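Local structure of protein adenylyltransferase (Bartonella henselae, 2JK8) at residues 12-17 and 96-101; 67-72 and 159-164; 73-78 and 166-171; 86-91 and 115-120. The protein transfers AMP from ATP to tyrosine or threonine residues of host target proteins through its Fic domain, as a virulence effector secreted into host cells. One frame throughout, in Å; residues are numbered along the deposited sequence.

Contact 1 of 4, residues 12-17 and 96-101; sequences EIISPH and GTTAAM. With NI (nickel (II) ion), chain C.
Ile14 packs on Thr98 and Ala100 where the N-terminal segment 12-17 runs beside residues 96-101. Its side chain can be followed outward from CB, which branches to both partners. Ile14 CG1 lies beside the backbone N and meets the methyl Thr98 CG2 at 3.9 Å. Ile14 CG2, anti to that N (chi1 to CG1 -57°), meets Ala100 CB at 3.7 Å. CD1, at the tip, packs on Pro90.

The backbones are joined by one hydrogen bond, from Ser15 N to Thr98 O (3.3 Å). His18 ND1 also bonds to Thr98 O. Ser15 O faces Ala99 CA in a CA-H...O contact of 3.3 Å. Pro16 continues the packing. Its CG rests on Ala100 O, and Pro16 CB touches the methyl CE of Met101 at 3.7 Å. The hydroxyl of Thr98 is bonded to Thr92.

Ser15 OG accepts a bond from His17 N (3.1 Å), which makes an ST turn. Beyond the turn, His17 NE2 binds a nickel ion at 2.1 Å, together with His18 and a water. Residues 98-99 pair with strand 91-92 in a small antiparallel hairpin. The contact thus lays the N-terminal segment along this hairpin of the Fic domain, next to the nickel site.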
loop_
_atom_site.group_PDB
_atom_site.type_symbol
_atom_site.label_atom_id
_atom_site.label_comp_id
_atom_site.label_asym_id
_atom_site.label_seq_id
_atom_site.Cartn_x
_atom_site.Cartn_y
_atom_site.Cartn_z
ATOM N N GLU A 12 -0.343 13.218 32.243
ATOM C CA GLU A 12 0.457 12.065 32.750
ATOM C C GLU A 12 1.891 11.987 32.207
ATOM O O GLU A 12 2.210 12.584 31.171
ATOM C CB GLU A 12 -0.246 10.763 32.391
ATOM C CG GLU A 12 -1.384 10.382 33.316
ATOM C CD GLU A 12 -1.378 8.892 33.624
ATOM O OE1 GLU A 12 -1.280 8.077 32.670
ATOM O OE2 GLU A 12 -1.451 8.537 34.823
ATOM N N ILE A 13 2.719 11.217 32.922
ATOM C CA ILE A 13 4.129 10.955 32.595
ATOM C C ILE A 13 4.286 10.340 31.209
ATOM O O ILE A 13 5.009 10.881 30.374
ATOM C CB ILE A 13 4.771 10.010 33.657
ATOM C CG1 ILE A 13 5.051 10.773 34.954
ATOM C CG2 ILE A 13 6.047 9.379 33.133
ATOM C CD1 ILE A 13 5.455 9.880 36.100
ATOM N N ILE A 14 3.614 9.214 30.979
ATOM C CA ILE A 14 3.575 8.553 29.659
ATOM C C ILE A 14 2.321 8.975 28.889
ATOM O O ILE A 14 1.236 8.486 29.182
ATOM C CB ILE A 14 3.550 7.005 29.806
ATOM C CG1 ILE A 14 4.767 6.520 30.600
ATOM C CG2 ILE A 14 3.484 6.309 28.438
ATOM C CD1 ILE A 14 4.974 5.016 30.546
ATOM N N SER A 15 2.458 9.878 27.918
ATOM C CA SER A 15 1.293 10.420 27.215
ATOM C C SER A 15 1.451 10.388 25.703
ATOM O O SER A 15 2.541 10.578 25.198
ATOM C CB SER A 15 1.016 11.867 27.648
ATOM O OG SER A 15 -0.134 12.382 26.977
ATOM N N PRO A 16 0.346 10.166 24.969
ATOM C CA PRO A 16 0.375 10.368 23.521
ATOM C C PRO A 16 0.699 11.818 23.127
ATOM O O PRO A 16 1.310 12.030 22.080
ATOM C CB PRO A 16 -1.049 9.995 23.081
ATOM C CG PRO A 16 -1.623 9.200 24.200
ATOM C CD PRO A 16 -0.979 9.705 25.434
ATOM N N HIS A 17 0.313 12.802 23.955
ATOM C CA HIS A 17 0.560 14.227 23.637
ATOM C C HIS A 17 2.063 14.516 23.510
ATOM O O HIS A 17 2.468 15.475 22.840
ATOM C CB HIS A 17 -0.208 15.204 24.592
ATOM C CG HIS A 17 0.580 15.751 25.767
ATOM N ND1 HIS A 17 1.472 16.801 25.649
ATOM C CD2 HIS A 17 0.519 15.472 27.101
ATOM C CE1 HIS A 17 1.969 17.103 26.842
ATOM N NE2 HIS A 17 1.426 16.298 27.743
ATOM N N GLY A 96 13.615 14.176 27.051
ATOM C CA GLY A 96 13.234 13.679 28.362
ATOM C C GLY A 96 11.792 13.220 28.504
ATOM O O GLY A 96 11.476 12.460 29.418
ATOM N N THR A 97 10.910 13.688 27.623
ATOM C CA THR A 97 9.488 13.338 27.694
ATOM C C THR A 97 9.275 11.926 27.164
ATOM O O THR A 97 10.030 11.478 26.317
ATOM C CB THR A 97 8.637 14.331 26.901
ATOM O OG1 THR A 97 9.156 14.425 25.570
ATOM C CG2 THR A 97 8.660 15.715 27.565
ATOM N N THR A 98 8.270 11.223 27.688
ATOM C CA THR A 98 8.018 9.830 27.323
ATOM C C THR A 98 6.640 9.708 26.711
ATOM O O THR A 98 5.656 10.210 27.281
ATOM C CB THR A 98 8.084 8.906 28.541
ATOM O OG1 THR A 98 9.420 8.901 29.054
ATOM C CG2 THR A 98 7.666 7.459 28.180
ATOM N N ALA A 99 6.586 9.024 25.563
ATOM C CA ALA A 99 5.381 8.910 24.726
ATOM C C ALA A 99 5.005 7.467 24.427
ATOM O O ALA A 99 5.864 6.596 24.342
ATOM C CB ALA A 99 5.598 9.653 23.413
ATOM N N ALA A 100 3.710 7.226 24.255
ATOM C CA ALA A 100 3.169 5.898 23.863
ATOM C C ALA A 100 1.707 6.063 23.461
ATOM O O ALA A 100 0.963 6.796 24.099
ATOM C CB ALA A 100 3.282 4.898 24.997
ATOM N N MET A 101 1.297 5.412 22.388
ATOM C CA MET A 101 -0.086 5.531 21.925
ATOM C C MET A 101 -0.696 4.153 21.791
ATOM O O MET A 101 -0.677 3.570 20.711
ATOM C CB MET A 101 -0.138 6.255 20.584
ATOM C CG MET A 101 -1.545 6.429 20.037
ATOM S SD MET A 101 -1.586 7.539 18.626
ATOM C CE MET A 101 -1.499 9.115 19.481
HETATM NI NI NI C . 2.753 16.074 29.319
HETATM O O HOH W 1 3.364 17.635 30.137
#

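Contact 2 of 4, residues 67-72 and 159-164; sequences YLCHIH and HPFREG. With MG (magnesium ion), chain F; ATP (adenosine-5'-triphosphate), chain E.
The rings of His72 and Phe161 stack face to face, with centroids 4.0 Å apart and planes at 10°. With chi1 at -172°, the imidazole of His72 swings away from its own backbone N and reaches out from helix 65-76 over the phenyl ring. Its CB also sits over that face in a CH-pi contact.

The polar contact uses the same imidazole. His72 NE2 donates to Glu163 O at 2.6 Å, close to the ring plane. ND1 is bonded to Ala83 O, so both ring nitrogens have partners and the rotation of the ring is fixed.

Helix residues also meet the phenyl ring. Leu68 CG approaches Phe161 CE2 at 4.0 Å, and Cys69 SG makes a sulfur-aromatic contact at the ring edge.

The metal and ligand contacts are made by Glu163 and Gly164. Glu163 OE2 binds magnesium at 2.2 Å, and the metal also holds two ATP oxygens. Gly164 N makes a weak hydrogen bond to ATP O1B. Residues 159-164 read HPFREG, the start of the Fic motif, whose loop forms the phosphate-binding site.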
loop_
_atom_site.group_PDB
_atom_site.type_symbol
_atom_site.label_atom_id
_atom_site.label_comp_id
_atom_site.label_asym_id
_atom_site.label_seq_id
_atom_site.Cartn_x
_atom_site.Cartn_y
_atom_site.Cartn_z
ATOM N N TYR A 67 11.689 -7.882 11.150
ATOM C CA TYR A 67 11.907 -7.396 9.783
ATOM C C TYR A 67 10.983 -6.209 9.458
ATOM O O TYR A 67 11.404 -5.222 8.855
ATOM C CB TYR A 67 11.722 -8.532 8.752
ATOM C CG TYR A 67 11.931 -8.070 7.337
ATOM C CD1 TYR A 67 13.127 -7.454 6.961
ATOM C CD2 TYR A 67 10.922 -8.191 6.381
ATOM C CE1 TYR A 67 13.326 -6.995 5.665
ATOM C CE2 TYR A 67 11.112 -7.733 5.074
ATOM C CZ TYR A 67 12.317 -7.141 4.731
ATOM O OH TYR A 67 12.541 -6.687 3.465
ATOM N N LEU A 68 9.719 -6.305 9.848
ATOM C CA LEU A 68 8.825 -5.162 9.722
ATOM C C LEU A 68 9.450 -3.894 10.362
ATOM O O LEU A 68 9.430 -2.812 9.784
ATOM C CB LEU A 68 7.475 -5.482 10.352
ATOM C CG LEU A 68 6.375 -4.450 10.097
ATOM C CD1 LEU A 68 6.111 -4.224 8.620
ATOM C CD2 LEU A 68 5.129 -4.921 10.806
ATOM N N CYS A 69 10.031 -4.063 11.544
ATOM C CA CYS A 69 10.652 -2.971 12.280
ATOM C C CYS A 69 11.918 -2.427 11.630
ATOM O O CYS A 69 12.176 -1.227 11.690
ATOM C CB CYS A 69 10.980 -3.441 13.689
ATOM S SG CYS A 69 9.506 -3.612 14.717
ATOM N N HIS A 70 12.708 -3.326 11.040
ATOM C CA HIS A 70 13.944 -2.973 10.337
ATOM C C HIS A 70 13.583 -2.053 9.198
ATOM O O HIS A 70 14.239 -1.065 8.966
ATOM C CB HIS A 70 14.647 -4.235 9.816
ATOM C CG HIS A 70 15.831 -3.963 8.940
ATOM N ND1 HIS A 70 17.069 -3.610 9.440
ATOM C CD2 HIS A 70 15.969 -4.002 7.591
ATOM C CE1 HIS A 70 17.913 -3.441 8.435
ATOM N NE2 HIS A 70 17.271 -3.673 7.303
ATOM N N ILE A 71 12.509 -2.373 8.503
ATOM C CA ILE A 71 12.064 -1.565 7.396
ATOM C C ILE A 71 11.708 -0.190 7.904
ATOM O O ILE A 71 12.172 0.799 7.379
ATOM C CB ILE A 71 10.845 -2.188 6.702
ATOM C CG1 ILE A 71 11.260 -3.471 5.963
ATOM C CG2 ILE A 71 10.234 -1.193 5.739
ATOM C CD1 ILE A 71 10.094 -4.331 5.481
ATOM N N HIS A 72 10.895 -0.120 8.944
ATOM C CA HIS A 72 10.429 1.172 9.429
ATOM C C HIS A 72 11.626 2.004 9.920
ATOM O O HIS A 72 11.765 3.178 9.579
ATOM C CB HIS A 72 9.376 0.962 10.516
ATOM C CG HIS A 72 8.684 2.216 10.946
ATOM N ND1 HIS A 72 9.180 3.034 11.935
ATOM C CD2 HIS A 72 7.530 2.788 10.531
ATOM C CE1 HIS A 72 8.359 4.050 12.120
ATOM N NE2 HIS A 72 7.347 3.926 11.281
ATOM N N HIS A 159 -2.122 -1.621 12.944
ATOM C CA HIS A 159 -1.588 -0.250 12.799
ATOM C C HIS A 159 -0.462 -0.100 13.815
ATOM O O HIS A 159 -0.558 0.708 14.726
ATOM C CB HIS A 159 -2.711 0.769 13.014
ATOM C CG HIS A 159 -2.443 2.149 12.479
ATOM N ND1 HIS A 159 -1.889 3.154 13.247
ATOM C CD2 HIS A 159 -2.748 2.718 11.284
ATOM C CE1 HIS A 159 -1.819 4.267 12.535
ATOM N NE2 HIS A 159 -2.345 4.034 11.344
ATOM N N PRO A 160 0.604 -0.907 13.663
ATOM C CA PRO A 160 1.593 -1.175 14.713
ATOM C C PRO A 160 2.501 -0.011 15.054
ATOM O O PRO A 160 3.013 0.043 16.167
ATOM C CB PRO A 160 2.434 -2.299 14.107
ATOM C CG PRO A 160 2.346 -2.057 12.609
ATOM C CD PRO A 160 0.925 -1.631 12.415
ATOM N N PHE A 161 2.735 0.878 14.092
ATOM C CA PHE A 161 3.557 2.049 14.308
ATOM C C PHE A 161 2.665 3.283 14.370
ATOM O O PHE A 161 1.614 3.346 13.726
ATOM C CB PHE A 161 4.535 2.252 13.152
ATOM C CG PHE A 161 5.410 1.088 12.880
ATOM C CD1 PHE A 161 6.471 0.818 13.699
ATOM C CD2 PHE A 161 5.199 0.292 11.779
ATOM C CE1 PHE A 161 7.301 -0.258 13.462
ATOM C CE2 PHE A 161 6.032 -0.776 11.520
ATOM C CZ PHE A 161 7.094 -1.052 12.372
ATOM N N ARG A 162 3.134 4.279 15.114
ATOM C CA ARG A 162 2.497 5.592 15.208
ATOM C C ARG A 162 2.279 6.241 13.832
ATOM O O ARG A 162 1.264 6.908 13.611
ATOM C CB ARG A 162 3.368 6.493 16.074
ATOM C CG ARG A 162 2.944 7.922 16.160
ATOM C CD ARG A 162 1.647 8.050 16.888
ATOM N NE ARG A 162 1.213 9.444 17.010
ATOM C CZ ARG A 162 0.735 10.183 16.011
ATOM N NH1 ARG A 162 0.637 9.694 14.785
ATOM N NH2 ARG A 162 0.354 11.425 16.234
ATOM N N GLU A 163 3.230 6.049 12.918
ATOM C CA GLU A 163 3.131 6.589 11.558
ATOM C C GLU A 163 4.053 5.778 10.635
ATOM O O GLU A 163 5.008 5.125 11.091
ATOM C CB GLU A 163 3.474 8.094 11.564
ATOM C CG GLU A 163 3.365 8.862 10.220
ATOM C CD GLU A 163 1.917 9.103 9.733
ATOM O OE1 GLU A 163 1.148 9.844 10.412
ATOM O OE2 GLU A 163 1.565 8.570 8.644
ATOM N N GLY A 164 3.740 5.782 9.344
ATOM C CA GLY A 164 4.578 5.120 8.339
ATOM C C GLY A 164 4.196 3.676 8.125
ATOM O O GLY A 164 4.975 2.902 7.584
HETATM MG MG MG F . 0.779 8.821 6.628
HETATM P PG ATP E . 2.115 5.858 5.292
HETATM O O1G ATP E . 1.305 5.669 3.895
HETATM O O2G ATP E . 2.078 7.311 5.744
HETATM O O3G ATP E . 3.462 5.191 5.079
HETATM P PB ATP E . 0.302 5.482 7.630
HETATM O O1B ATP E . 1.137 5.194 8.869
HETATM O O2B ATP E . -0.929 4.598 7.511
HETATM O O3B ATP E . 1.242 4.983 6.374
HETATM O O3A ATP E . -0.015 6.954 7.422
#

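Contact 3 of 4, residues 73-78 and 166-171; sequences QQLFKN and GRTQRL. With ATP (adenosine-5'-triphosphate), chain E.
Residues 73-76, the last part of helix 65-76, lie beside residues 166-171 of helix 165-179, and the nearest CA atoms are those of Leu75 and Thr168, 8.0 Å apart. Side chains alone bridge this gap.

Leu75 does most of the touching. Its CG lies beside the backbone N (chi1 -73°), and the extended chain carries CD1 to the second helix. There Leu75 CD1 meets two groups, CG2 of Thr168 at 3.8 Å and CB of Arg167 at 4.0 Å. Phe76 adds a second point. Phe76 CZ approaches Arg167 CD at 4.2 Å, and Thr168 CG2 lies at the edge of its ring. The contact is apolar, made by methyl groups, a ring and the aliphatic part of an arginine.

The backbone of Arg167 serves ATP. Arg167 N donates to ATP O3G at 3.0 Å, along a nearly straight path of 167°. Gly166 N donates to ATP O3B at 2.7 Å. These N-H groups belong to the first turn of helix 165-179, so the positive end of the helix dipole would favour the phosphates.

Around the contact, Thr168 also packs on Leu68, Ile71 and His72, and on Phe161. Helix 36-54 lies against the group as well, with Leu54 on Leu75 and Thr47 on both Phe76 and Arg167. On another side of helix 165-179, Gln169 packs on helix 141-158.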
loop_
_atom_site.group_PDB
_atom_site.type_symbol
_atom_site.label_atom_id
_atom_site.label_comp_id
_atom_site.label_asym_id
_atom_site.label_seq_id
_atom_site.Cartn_x
_atom_site.Cartn_y
_atom_site.Cartn_z
ATOM N N GLN A 73 12.500 1.354 10.682
ATOM C CA GLN A 73 13.758 1.934 11.157
ATOM C C GLN A 73 14.636 2.485 10.015
ATOM O O GLN A 73 15.233 3.566 10.146
ATOM C CB GLN A 73 14.551 0.876 11.952
ATOM C CG GLN A 73 15.625 1.403 12.873
ATOM C CD GLN A 73 16.904 1.724 12.154
ATOM O OE1 GLN A 73 17.446 0.898 11.433
ATOM N NE2 GLN A 73 17.392 2.933 12.331
ATOM N N GLN A 74 14.731 1.749 8.914
ATOM C CA GLN A 74 15.535 2.202 7.782
ATOM C C GLN A 74 14.892 3.376 7.039
ATOM O O GLN A 74 15.599 4.301 6.621
ATOM C CB GLN A 74 15.821 1.054 6.823
ATOM C CG GLN A 74 16.760 0.026 7.401
ATOM C CD GLN A 74 18.169 0.537 7.512
ATOM O OE1 GLN A 74 18.946 0.423 6.566
ATOM N NE2 GLN A 74 18.521 1.089 8.678
ATOM N N LEU A 75 13.571 3.341 6.886
ATOM C CA LEU A 75 12.827 4.422 6.233
ATOM C C LEU A 75 12.867 5.735 7.003
ATOM O O LEU A 75 13.097 6.798 6.433
ATOM C CB LEU A 75 11.353 4.038 6.060
ATOM C CG LEU A 75 11.004 3.007 4.989
ATOM C CD1 LEU A 75 9.498 2.741 4.989
ATOM C CD2 LEU A 75 11.498 3.487 3.625
ATOM N N PHE A 76 12.619 5.658 8.303
ATOM C CA PHE A 76 12.497 6.855 9.126
ATOM C C PHE A 76 13.721 7.167 10.006
ATOM O O PHE A 76 13.618 8.008 10.881
ATOM C CB PHE A 76 11.228 6.732 9.968
ATOM C CG PHE A 76 10.003 6.673 9.146
ATOM C CD1 PHE A 76 9.462 7.824 8.609
ATOM C CD2 PHE A 76 9.419 5.482 8.849
ATOM C CE1 PHE A 76 8.355 7.781 7.799
ATOM C CE2 PHE A 76 8.296 5.432 8.032
ATOM C CZ PHE A 76 7.778 6.579 7.508
ATOM N N LYS A 77 14.877 6.537 9.764
ATOM C CA LYS A 77 16.040 6.742 10.640
ATOM C C LYS A 77 16.422 8.218 10.781
ATOM O O LYS A 77 16.776 8.654 11.868
ATOM C CB LYS A 77 17.260 5.900 10.213
ATOM C CG LYS A 77 17.915 6.296 8.909
ATOM C CD LYS A 77 18.900 5.228 8.411
ATOM C CE LYS A 77 20.252 5.340 9.083
ATOM N NZ LYS A 77 20.994 6.573 8.650
ATOM N N ASN A 78 16.300 8.986 9.700
ATOM C CA ASN A 78 16.635 10.423 9.688
ATOM C C ASN A 78 15.502 11.399 10.061
ATOM O O ASN A 78 15.717 12.624 10.074
ATOM C CB ASN A 78 17.137 10.818 8.293
ATOM C CG ASN A 78 18.255 9.935 7.809
ATOM O OD1 ASN A 78 19.251 9.742 8.499
ATOM N ND2 ASN A 78 18.092 9.385 6.622
ATOM N N GLY A 166 1.831 2.367 6.086
ATOM C CA GLY A 166 1.522 2.043 4.693
ATOM C C GLY A 166 2.728 1.612 3.905
ATOM O O GLY A 166 2.747 0.519 3.365
ATOM N N ARG A 167 3.749 2.456 3.868
ATOM C CA ARG A 167 4.920 2.161 3.062
ATOM C C ARG A 167 5.580 0.893 3.560
ATOM O O ARG A 167 5.990 0.058 2.741
ATOM C CB ARG A 167 5.971 3.278 3.097
ATOM C CG ARG A 167 5.511 4.660 2.743
ATOM C CD ARG A 167 6.161 5.668 3.715
ATOM N NE ARG A 167 5.900 7.067 3.370
ATOM C CZ ARG A 167 6.524 7.726 2.390
ATOM N NH1 ARG A 167 7.459 7.136 1.631
ATOM N NH2 ARG A 167 6.203 8.994 2.149
ATOM N N THR A 168 5.712 0.741 4.884
ATOM C CA THR A 168 6.505 -0.384 5.395
ATOM C C THR A 168 5.732 -1.699 5.202
ATOM O O THR A 168 6.305 -2.717 4.848
ATOM C CB THR A 168 7.013 -0.221 6.876
ATOM O OG1 THR A 168 6.241 -1.041 7.748
ATOM C CG2 THR A 168 7.003 1.215 7.352
ATOM N N GLN A 169 4.433 -1.664 5.422
ATOM C CA GLN A 169 3.555 -2.794 5.136
ATOM C C GLN A 169 3.628 -3.208 3.659
ATOM O O GLN A 169 3.725 -4.389 3.330
ATOM C CB GLN A 169 2.131 -2.360 5.455
ATOM C CG GLN A 169 1.146 -3.439 5.785
ATOM C CD GLN A 169 -0.197 -2.823 6.113
ATOM O OE1 GLN A 169 -1.160 -2.951 5.339
ATOM N NE2 GLN A 169 -0.257 -2.084 7.233
ATOM N N ARG A 170 3.569 -2.224 2.771
ATOM C CA ARG A 170 3.648 -2.469 1.338
ATOM C C ARG A 170 4.951 -3.146 0.941
ATOM O O ARG A 170 4.933 -4.074 0.159
ATOM C CB ARG A 170 3.436 -1.156 0.550
ATOM C CG ARG A 170 1.924 -0.694 0.518
ATOM C CD ARG A 170 1.723 0.851 0.337
ATOM N NE ARG A 170 1.851 1.259 -1.063
ATOM C CZ ARG A 170 0.865 1.727 -1.848
ATOM N NH1 ARG A 170 -0.379 1.890 -1.397
ATOM N NH2 ARG A 170 1.127 2.051 -3.116
ATOM N N LEU A 171 6.071 -2.708 1.492
ATOM C CA LEU A 171 7.382 -3.249 1.122
ATOM C C LEU A 171 7.622 -4.607 1.781
ATOM O O LEU A 171 8.303 -5.453 1.239
ATOM C CB LEU A 171 8.476 -2.239 1.516
ATOM C CG LEU A 171 9.903 -2.304 0.955
ATOM C CD1 LEU A 171 10.799 -2.934 1.959
ATOM C CD2 LEU A 171 10.033 -3.036 -0.387
HETATM P PG ATP E . 2.115 5.858 5.292
HETATM O O1G ATP E . 1.305 5.669 3.895
HETATM O O2G ATP E . 2.078 7.311 5.744
HETATM O O3G ATP E . 3.462 5.191 5.079
HETATM P PB ATP E . 0.302 5.482 7.630
HETATM O O1B ATP E . 1.137 5.194 8.869
HETATM O O2B ATP E . -0.929 4.598 7.511
HETATM O O3B ATP E . 1.242 4.983 6.374
HETATM O O3A ATP E . -0.015 6.954 7.422
#

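Contact 4 of 4, residues 86-91 and 115-120; sequences LRHIPF and IGDEIQ
Ile119 meets two side chains of the 86-89 turn, Arg87 and His88. Arg87 crosses it at about a right angle, with CD1 of Ile119 over one face of the guanidinium and 3.8 Å from Arg87 CG. The polar end of Arg87 is held elsewhere, since NH2 bonds to Ala114 O.

His88 runs past Ile119 in the opposite direction. Its CG stands between the backbone N and the carbonyl carbon (chi1 72°), and His88 ND1 comes to 3.7 Å from Ile119 CG2. CB of His88 lies 3.6 Å from Gly116 O.

Residues 86-89 form a type I beta turn, which leads into the hairpin strand 91-92 of the Fic domain. Helix 117-132 starts beside it. Gly116, with positive phi, comes just before the helix and is the residue nearest His88 by CA.

Gln120 crosses His88 at about a right angle, its amide plane 52° from the ring. Gln120 OE1 stays 3.9 Å from His88 NE2, while NE2 of Gln120 bonds weakly to Gln124 OE1.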
loop_
_atom_site.group_PDB
_atom_site.type_symbol
_atom_site.label_atom_id
_atom_site.label_comp_id
_atom_site.label_asym_id
_atom_site.label_seq_id
_atom_site.Cartn_x
_atom_site.Cartn_y
_atom_site.Cartn_z
ATOM N N LEU A 86 7.589 0.012 17.961
ATOM C CA LEU A 86 6.141 -0.171 17.982
ATOM C C LEU A 86 5.498 0.786 18.983
ATOM O O LEU A 86 6.102 1.136 19.991
ATOM C CB LEU A 86 5.804 -1.600 18.372
ATOM C CG LEU A 86 6.304 -2.684 17.439
ATOM C CD1 LEU A 86 6.088 -4.011 18.119
ATOM C CD2 LEU A 86 5.575 -2.624 16.128
ATOM N N ARG A 87 4.253 1.171 18.726
ATOM C CA ARG A 87 3.591 2.267 19.468
ATOM C C ARG A 87 3.025 1.957 20.853
ATOM O O ARG A 87 2.625 2.874 21.559
ATOM C CB ARG A 87 2.457 2.827 18.631
ATOM C CG ARG A 87 1.302 1.852 18.435
ATOM C CD ARG A 87 0.312 2.336 17.378
ATOM N NE ARG A 87 -1.031 2.426 17.939
ATOM C CZ ARG A 87 -1.942 1.455 17.947
ATOM N NH1 ARG A 87 -1.716 0.284 17.385
ATOM N NH2 ARG A 87 -3.115 1.665 18.528
ATOM N N HIS A 88 2.948 0.686 21.231
ATOM C CA HIS A 88 2.526 0.322 22.592
ATOM C C HIS A 88 3.706 0.369 23.585
ATOM O O HIS A 88 3.481 0.332 24.779
ATOM C CB HIS A 88 1.846 -1.052 22.615
ATOM C CG HIS A 88 2.778 -2.197 22.404
ATOM N ND1 HIS A 88 3.349 -2.474 21.180
ATOM C CD2 HIS A 88 3.241 -3.136 23.258
ATOM C CE1 HIS A 88 4.138 -3.527 21.293
ATOM N NE2 HIS A 88 4.088 -3.951 22.545
ATOM N N ILE A 89 4.949 0.471 23.096
ATOM C CA ILE A 89 6.149 0.490 23.963
ATOM C C ILE A 89 6.591 1.926 24.301
ATOM O O ILE A 89 7.027 2.650 23.405
ATOM C CB ILE A 89 7.376 -0.221 23.280
ATOM C CG1 ILE A 89 7.043 -1.666 22.906
ATOM C CG2 ILE A 89 8.600 -0.192 24.194
ATOM C CD1 ILE A 89 6.503 -2.472 24.082
ATOM N N PRO A 90 6.502 2.328 25.589
ATOM C CA PRO A 90 6.884 3.677 25.985
ATOM C C PRO A 90 8.266 4.082 25.507
ATOM O O PRO A 90 9.210 3.317 25.644
ATOM C CB PRO A 90 6.856 3.610 27.509
ATOM C CG PRO A 90 5.865 2.562 27.817
ATOM C CD PRO A 90 6.012 1.545 26.745
ATOM N N PHE A 91 8.369 5.291 24.963
ATOM C CA PHE A 91 9.580 5.751 24.313
ATOM C C PHE A 91 10.008 7.103 24.871
ATOM O O PHE A 91 9.275 8.088 24.738
ATOM C CB PHE A 91 9.332 5.898 22.819
ATOM C CG PHE A 91 10.497 6.465 22.081
ATOM C CD1 PHE A 91 11.546 5.641 21.698
ATOM C CD2 PHE A 91 10.571 7.819 21.797
ATOM C CE1 PHE A 91 12.646 6.148 21.038
ATOM C CE2 PHE A 91 11.672 8.334 21.138
ATOM C CZ PHE A 91 12.712 7.495 20.761
ATOM N N ILE A 115 -5.888 -2.181 20.489
ATOM C CA ILE A 115 -5.495 -1.404 21.665
ATOM C C ILE A 115 -4.509 -2.154 22.575
ATOM O O ILE A 115 -4.708 -3.324 22.910
ATOM C CB ILE A 115 -6.724 -1.029 22.520
ATOM C CG1 ILE A 115 -7.784 -0.328 21.671
ATOM C CG2 ILE A 115 -6.314 -0.124 23.671
ATOM C CD1 ILE A 115 -9.144 -0.222 22.354
ATOM N N GLY A 116 -3.452 -1.465 22.980
ATOM C CA GLY A 116 -2.550 -1.973 24.008
ATOM C C GLY A 116 -1.823 -3.264 23.676
ATOM O O GLY A 116 -0.968 -3.292 22.784
ATOM N N ASP A 117 -2.158 -4.328 24.410
ATOM C CA ASP A 117 -1.418 -5.590 24.316
ATOM C C ASP A 117 -1.950 -6.486 23.196
ATOM O O ASP A 117 -1.320 -7.490 22.835
ATOM C CB ASP A 117 -1.372 -6.309 25.679
ATOM C CG ASP A 117 -0.210 -5.804 26.579
ATOM O OD1 ASP A 117 0.924 -5.632 26.053
ATOM O OD2 ASP A 117 -0.411 -5.575 27.798
ATOM N N GLU A 118 -3.088 -6.099 22.626
ATOM C CA GLU A 118 -3.573 -6.710 21.397
ATOM C C GLU A 118 -2.567 -6.541 20.280
ATOM O O GLU A 118 -2.411 -7.452 19.482
ATOM C CB GLU A 118 -4.891 -6.091 20.959
ATOM C CG GLU A 118 -6.056 -6.426 21.860
ATOM C CD GLU A 118 -7.280 -5.547 21.600
ATOM O OE1 GLU A 118 -7.429 -5.026 20.463
ATOM O OE2 GLU A 118 -8.102 -5.392 22.542
ATOM N N ILE A 119 -1.894 -5.385 20.226
ATOM C CA ILE A 119 -0.841 -5.131 19.241
ATOM C C ILE A 119 0.195 -6.263 19.310
ATOM O O ILE A 119 0.540 -6.877 18.292
ATOM C CB ILE A 119 -0.130 -3.751 19.451
ATOM C CG1 ILE A 119 -1.085 -2.592 19.226
ATOM C CG2 ILE A 119 1.011 -3.542 18.462
ATOM C CD1 ILE A 119 -0.523 -1.253 19.647
ATOM N N GLN A 120 0.680 -6.545 20.512
ATOM C CA GLN A 120 1.648 -7.611 20.694
ATOM C C GLN A 120 1.036 -8.981 20.384
ATOM O O GLN A 120 1.654 -9.767 19.687
ATOM C CB GLN A 120 2.206 -7.577 22.113
ATOM C CG GLN A 120 3.166 -8.721 22.451
ATOM C CD GLN A 120 3.818 -8.539 23.798
ATOM O OE1 GLN A 120 3.979 -7.415 24.277
ATOM N NE2 GLN A 120 4.185 -9.644 24.428
#

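Contacts 2, 3 and 4 lie within the Fic domain; contact 1 joins the N-terminal segment 12-17 to its hairpin. Contacts 2 and 3 are neighbours, with centres about 6 Å apart. They share helix 65-76, and both touch ATP. Contact 4 is nested along the chain inside the loops that contacts 2 and 3 close. It lies about 12 Å from contact 2, centre to centre, and meets it through Arg87 N and Pro160 O. Contact 1 is about 13 Å from contact 4 between centres and joins it through backbone pairing of Ala99 with Phe91 and Met101 with Arg87. Contact 1 also touches contact 2, Met101 against Arg162, so the hairpin region adjoins the loop that binds ATP.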